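Probable N-glycosylase/DNA lyase (Thermotoga maritima, PDB 3N0U) is probably a DNA glycosylase/lyase of the helix-hairpin-helix clan, with a fold built of helices and no strands. Local coordinates at residues 120-131 against 144-155. Numbering follows the deposited sequence.
Sequences VKGDPFQSREFL and SHFLRNTGVEDL
Helices 124-134 and 140-148 form the helix-hairpin-helix unit, and Leu-147 of the second is the knob that fits a hole lined by Pro-124, Ser-127 and Leu-131 and by Val-120 from the end of the preceding helix, 116-121. The short segments 124-131 and 144-148 run at 132° to each other, their axes 9.9 Å apart at closest approach. Leu-147 CD1 sits 3.6 Å from Pro-124 O, with the CB of Arg-128 and of Ser-127 beside it. One turn further along the first helix, the Leu-131 side chain crosses that of Phe-146 at about a right angle, bringing its CD1 3.6 Å from Phe-146 CD2. Val-132, in the same helix, with Ala-135 and Ile-138 of the connecting hairpin, binds a sodium ion; the Leu-131 side chain is about 6 Å from the ion.

Arg-128 NH1 gives Ser-144 OG a hydrogen bond of 2.9 Å, at 164° and in the guanidinium plane; a bend at chi3 (66°) turns the group to that hydroxyl. NH1 also forms a salt bridge to Glu-188, while Ser-144 OG bonds Trp-140 O. Leu-155 CD2 covers one guanidinium face and also makes a CH-pi contact over the Phe-125 ring, 3.8 Å from its centroid.

Past the Schellman motif at Gly-151, which ends helix 140-148, Val-152 CG1 packs on Pro-124 CB at 3.7 Å. Val-120 and Thr-150 meet tip to tip, tightly, with CG1 of the valine 3.5 Å from CB of the threonine, whose hydroxyl donates back to Leu-147 O.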
loop_
_atom_site.group_PDB
_atom_site.type_symbol
_atom_site.label_atom_id
_atom_site.label_comp_id
_atom_site.label_asym_id
_atom_site.label_seq_id
_atom_site.Cartn_x
_atom_site.Cartn_y
_atom_site.Cartn_z
ATOM N N VAL A 120 5.424 11.925 5.747
ATOM C CA VAL A 120 4.583 11.884 4.562
ATOM C C VAL A 120 4.912 13.037 3.609
ATOM O O VAL A 120 4.706 12.936 2.397
ATOM C CB VAL A 120 3.097 11.842 4.955
ATOM C CG1 VAL A 120 2.223 12.108 3.757
ATOM C CG2 VAL A 120 2.811 10.485 5.592
ATOM N N LYS A 121 5.491 14.104 4.150
ATOM C CA LYS A 121 5.838 15.275 3.357
ATOM C C LYS A 121 7.283 15.224 2.869
ATOM O O LYS A 121 7.696 16.044 2.039
ATOM C CB LYS A 121 5.636 16.545 4.193
ATOM C CG LYS A 121 4.184 16.848 4.518
ATOM C CD LYS A 121 3.448 17.368 3.300
ATOM C CE LYS A 121 2.027 17.782 3.649
ATOM N NZ LYS A 121 1.360 18.478 2.515
ATOM N N GLY A 122 8.063 14.297 3.420
ATOM C CA GLY A 122 9.479 14.233 3.114
ATOM C C GLY A 122 9.765 13.562 1.783
ATOM O O GLY A 122 8.845 13.204 1.053
ATOM N N ASP A 123 11.046 13.397 1.459
ATOM C CA ASP A 123 11.419 12.683 0.252
ATOM C C ASP A 123 10.890 11.275 0.396
ATOM O O ASP A 123 11.230 10.593 1.359
ATOM C CB ASP A 123 12.928 12.653 0.084
ATOM C CG ASP A 123 13.350 11.922 -1.162
ATOM O OD1 ASP A 123 13.563 12.581 -2.200
ATOM O OD2 ASP A 123 13.449 10.684 -1.111
ATOM N N PRO A 124 10.036 10.841 -0.535
ATOM C CA PRO A 124 9.381 9.551 -0.324
ATOM C C PRO A 124 10.325 8.374 -0.301
ATOM O O PRO A 124 10.008 7.398 0.371
ATOM C CB PRO A 124 8.419 9.439 -1.503
ATOM C CG PRO A 124 8.819 10.483 -2.467
ATOM C CD PRO A 124 9.503 11.553 -1.707
ATOM N N PHE A 125 11.465 8.451 -0.978
ATOM C CA PHE A 125 12.396 7.327 -0.955
ATOM C C PHE A 125 13.022 7.258 0.426
ATOM O O PHE A 125 13.203 6.175 0.963
ATOM C CB PHE A 125 13.436 7.438 -2.077
ATOM C CG PHE A 125 12.828 7.304 -3.449
ATOM C CD1 PHE A 125 12.736 6.071 -4.065
ATOM C CD2 PHE A 125 12.286 8.411 -4.087
ATOM C CE1 PHE A 125 12.136 5.940 -5.320
ATOM C CE2 PHE A 125 11.692 8.294 -5.342
ATOM C CZ PHE A 125 11.609 7.051 -5.951
ATOM N N GLN A 126 13.328 8.411 1.016
ATOM C CA GLN A 126 13.935 8.412 2.337
ATOM C C GLN A 126 12.898 8.003 3.389
ATOM O O GLN A 126 13.205 7.258 4.318
ATOM C CB GLN A 126 14.542 9.771 2.658
ATOM C CG GLN A 126 15.651 10.162 1.713
ATOM C CD GLN A 126 16.292 11.464 2.096
ATOM O OE1 GLN A 126 15.994 12.022 3.148
ATOM N NE2 GLN A 126 17.180 11.961 1.247
ATOM N N SER A 127 11.669 8.482 3.240
ATOM C CA SER A 127 10.610 8.110 4.179
ATOM C C SER A 127 10.339 6.616 4.143
ATOM O O SER A 127 10.136 6.001 5.178
ATOM C CB SER A 127 9.335 8.906 3.895
ATOM O OG SER A 127 9.585 10.272 4.180
ATOM N N ARG A 128 10.379 6.020 2.960
ATOM C CA ARG A 128 10.163 4.584 2.862
ATOM C C ARG A 128 11.280 3.829 3.589
ATOM O O ARG A 128 11.007 2.875 4.308
ATOM C CB ARG A 128 10.079 4.132 1.399
ATOM C CG ARG A 128 10.144 2.614 1.253
ATOM C CD ARG A 128 9.696 2.184 -0.122
ATOM N NE ARG A 128 10.633 2.652 -1.126
ATOM C CZ ARG A 128 10.421 2.638 -2.429
ATOM N NH1 ARG A 128 9.279 2.190 -2.914
ATOM N NH2 ARG A 128 11.367 3.073 -3.244
ATOM N N GLU A 129 12.529 4.268 3.423
ATOM C CA GLU A 129 13.660 3.634 4.099
ATOM C C GLU A 129 13.440 3.675 5.610
ATOM O O GLU A 129 13.687 2.706 6.317
ATOM C CB GLU A 129 14.979 4.345 3.761
ATOM C CG GLU A 129 15.512 4.034 2.373
ATOM C CD GLU A 129 16.767 4.845 2.020
ATOM O OE1 GLU A 129 17.306 5.548 2.902
ATOM O OE2 GLU A 129 17.202 4.782 0.849
ATOM N N PHE A 130 12.986 4.820 6.097
ATOM C CA PHE A 130 12.735 4.984 7.525
ATOM C C PHE A 130 11.706 4.003 8.045
ATOM O O PHE A 130 11.894 3.392 9.079
ATOM C CB PHE A 130 12.271 6.400 7.843
ATOM C CG PHE A 130 11.894 6.583 9.286
ATOM C CD1 PHE A 130 10.596 6.353 9.709
ATOM C CD2 PHE A 130 12.852 6.928 10.222
ATOM C CE1 PHE A 130 10.251 6.494 11.044
ATOM C CE2 PHE A 130 12.511 7.073 11.566
ATOM C CZ PHE A 130 11.217 6.853 11.973
ATOM N N LEU A 131 10.610 3.860 7.318
ATOM C CA LEU A 131 9.536 2.994 7.753
ATOM C C LEU A 131 9.955 1.540 7.695
ATOM O O LEU A 131 9.604 0.764 8.570
ATOM C CB LEU A 131 8.303 3.224 6.881
ATOM C CG LEU A 131 7.611 4.561 7.095
ATOM C CD1 LEU A 131 6.636 4.808 5.962
ATOM C CD2 LEU A 131 6.917 4.633 8.472
ATOM N N SER A 144 5.746 1.406 0.941
ATOM C CA SER A 144 5.306 2.011 -0.313
ATOM C C SER A 144 3.808 2.232 -0.331
ATOM O O SER A 144 3.330 3.267 -0.770
ATOM C CB SER A 144 5.690 1.121 -1.484
ATOM O OG SER A 144 7.089 0.869 -1.469
ATOM N N HIS A 145 3.088 1.237 0.154
ATOM C CA HIS A 145 1.640 1.262 0.228
ATOM C C HIS A 145 1.135 2.406 1.102
ATOM O O HIS A 145 0.254 3.169 0.686
ATOM C CB HIS A 145 1.186 -0.080 0.791
ATOM C CG HIS A 145 -0.280 -0.327 0.700
ATOM N ND1 HIS A 145 -0.861 -1.453 1.239
ATOM C CD2 HIS A 145 -1.281 0.374 0.116
ATOM C CE1 HIS A 145 -2.162 -1.431 1.007
ATOM N NE2 HIS A 145 -2.443 -0.332 0.327
ATOM N N PHE A 146 1.698 2.520 2.307
ATOM C CA PHE A 146 1.339 3.601 3.216
ATOM C C PHE A 146 1.567 4.963 2.545
ATOM O O PHE A 146 0.681 5.833 2.542
ATOM C CB PHE A 146 2.151 3.505 4.518
ATOM C CG PHE A 146 2.054 4.730 5.401
ATOM C CD1 PHE A 146 0.893 5.021 6.075
ATOM C CD2 PHE A 146 3.125 5.574 5.527
ATOM C CE1 PHE A 146 0.804 6.135 6.868
ATOM C CE2 PHE A 146 3.038 6.701 6.312
ATOM C CZ PHE A 146 1.870 6.973 6.983
ATOM N N LEU A 147 2.753 5.168 1.998
ATOM C CA LEU A 147 3.061 6.464 1.404
ATOM C C LEU A 147 2.118 6.788 0.239
ATOM O O LEU A 147 1.562 7.890 0.147
ATOM C CB LEU A 147 4.544 6.539 1.017
ATOM C CG LEU A 147 5.484 6.584 2.240
ATOM C CD1 LEU A 147 6.918 6.327 1.837
ATOM C CD2 LEU A 147 5.362 7.922 2.976
ATOM N N ARG A 148 1.876 5.818 -0.628
ATOM C CA ARG A 148 0.950 6.011 -1.726
ATOM C C ARG A 148 -0.436 6.411 -1.211
ATOM O O ARG A 148 -1.095 7.289 -1.789
ATOM C CB ARG A 148 0.865 4.716 -2.542
ATOM C CG ARG A 148 0.226 4.852 -3.918
ATOM C CD ARG A 148 -1.311 4.962 -3.896
ATOM N NE ARG A 148 -1.971 3.864 -3.201
ATOM C CZ ARG A 148 -2.329 2.717 -3.766
ATOM N NH1 ARG A 148 -2.059 2.477 -5.031
ATOM N NH2 ARG A 148 -2.921 1.779 -3.038
ATOM N N ASN A 149 -0.879 5.753 -0.130
ATOM C CA ASN A 149 -2.195 6.006 0.430
ATOM C C ASN A 149 -2.311 7.383 1.120
ATOM O O ASN A 149 -3.396 7.782 1.537
ATOM C CB ASN A 149 -2.642 4.883 1.368
ATOM C CG ASN A 149 -3.137 3.656 0.618
ATOM O OD1 ASN A 149 -2.884 3.492 -0.557
ATOM N ND2 ASN A 149 -3.835 2.801 1.307
ATOM N N THR A 150 -1.201 8.102 1.232
ATOM C CA THR A 150 -1.224 9.477 1.716
ATOM C C THR A 150 -1.010 10.475 0.568
ATOM O O THR A 150 -0.844 11.664 0.800
ATOM C CB THR A 150 -0.147 9.737 2.798
ATOM O OG1 THR A 150 1.162 9.804 2.198
ATOM C CG2 THR A 150 -0.185 8.666 3.839
ATOM N N GLY A 151 -1.009 9.972 -0.662
ATOM C CA GLY A 151 -0.941 10.804 -1.851
ATOM C C GLY A 151 0.359 10.737 -2.635
ATOM O O GLY A 151 0.474 11.383 -3.684
ATOM N N VAL A 152 1.342 9.976 -2.155
ATOM C CA VAL A 152 2.617 9.877 -2.879
ATOM C C VAL A 152 2.451 9.103 -4.191
ATOM O O VAL A 152 1.827 8.034 -4.224
ATOM C CB VAL A 152 3.718 9.217 -2.010
ATOM C CG1 VAL A 152 4.966 8.913 -2.831
ATOM C CG2 VAL A 152 4.070 10.124 -0.813
ATOM N N GLU A 153 2.986 9.639 -5.281
ATOM C CA GLU A 153 2.812 8.990 -6.575
ATOM C C GLU A 153 4.051 8.296 -7.123
ATOM O O GLU A 153 3.956 7.536 -8.096
ATOM C CB GLU A 153 2.277 10.008 -7.585
ATOM C CG GLU A 153 0.822 10.421 -7.263
ATOM C CD GLU A 153 0.171 11.334 -8.295
ATOM O OE1 GLU A 153 0.110 10.950 -9.494
ATOM O OE2 GLU A 153 -0.313 12.421 -7.893
ATOM N N ASP A 154 5.192 8.517 -6.473
ATOM C CA ASP A 154 6.497 8.121 -6.988
ATOM C C ASP A 154 6.838 6.637 -6.831
ATOM O O ASP A 154 7.803 6.166 -7.448
ATOM C CB ASP A 154 7.584 8.926 -6.253
ATOM C CG ASP A 154 7.270 10.422 -6.179
ATOM O OD1 ASP A 154 6.283 10.820 -5.503
ATOM O OD2 ASP A 154 8.038 11.203 -6.771
ATOM N N LEU A 155 6.067 5.913 -6.015
ATOM C CA LEU A 155 6.475 4.574 -5.546
ATOM C C LEU A 155 5.549 3.471 -6.032
ATOM O O LEU A 155 4.350 3.670 -6.119
ATOM C CB LEU A 155 6.508 4.536 -4.013
ATOM C CG LEU A 155 7.345 5.629 -3.327
ATOM C CD1 LEU A 155 7.320 5.397 -1.802
ATOM C CD2 LEU A 155 8.787 5.665 -3.881
#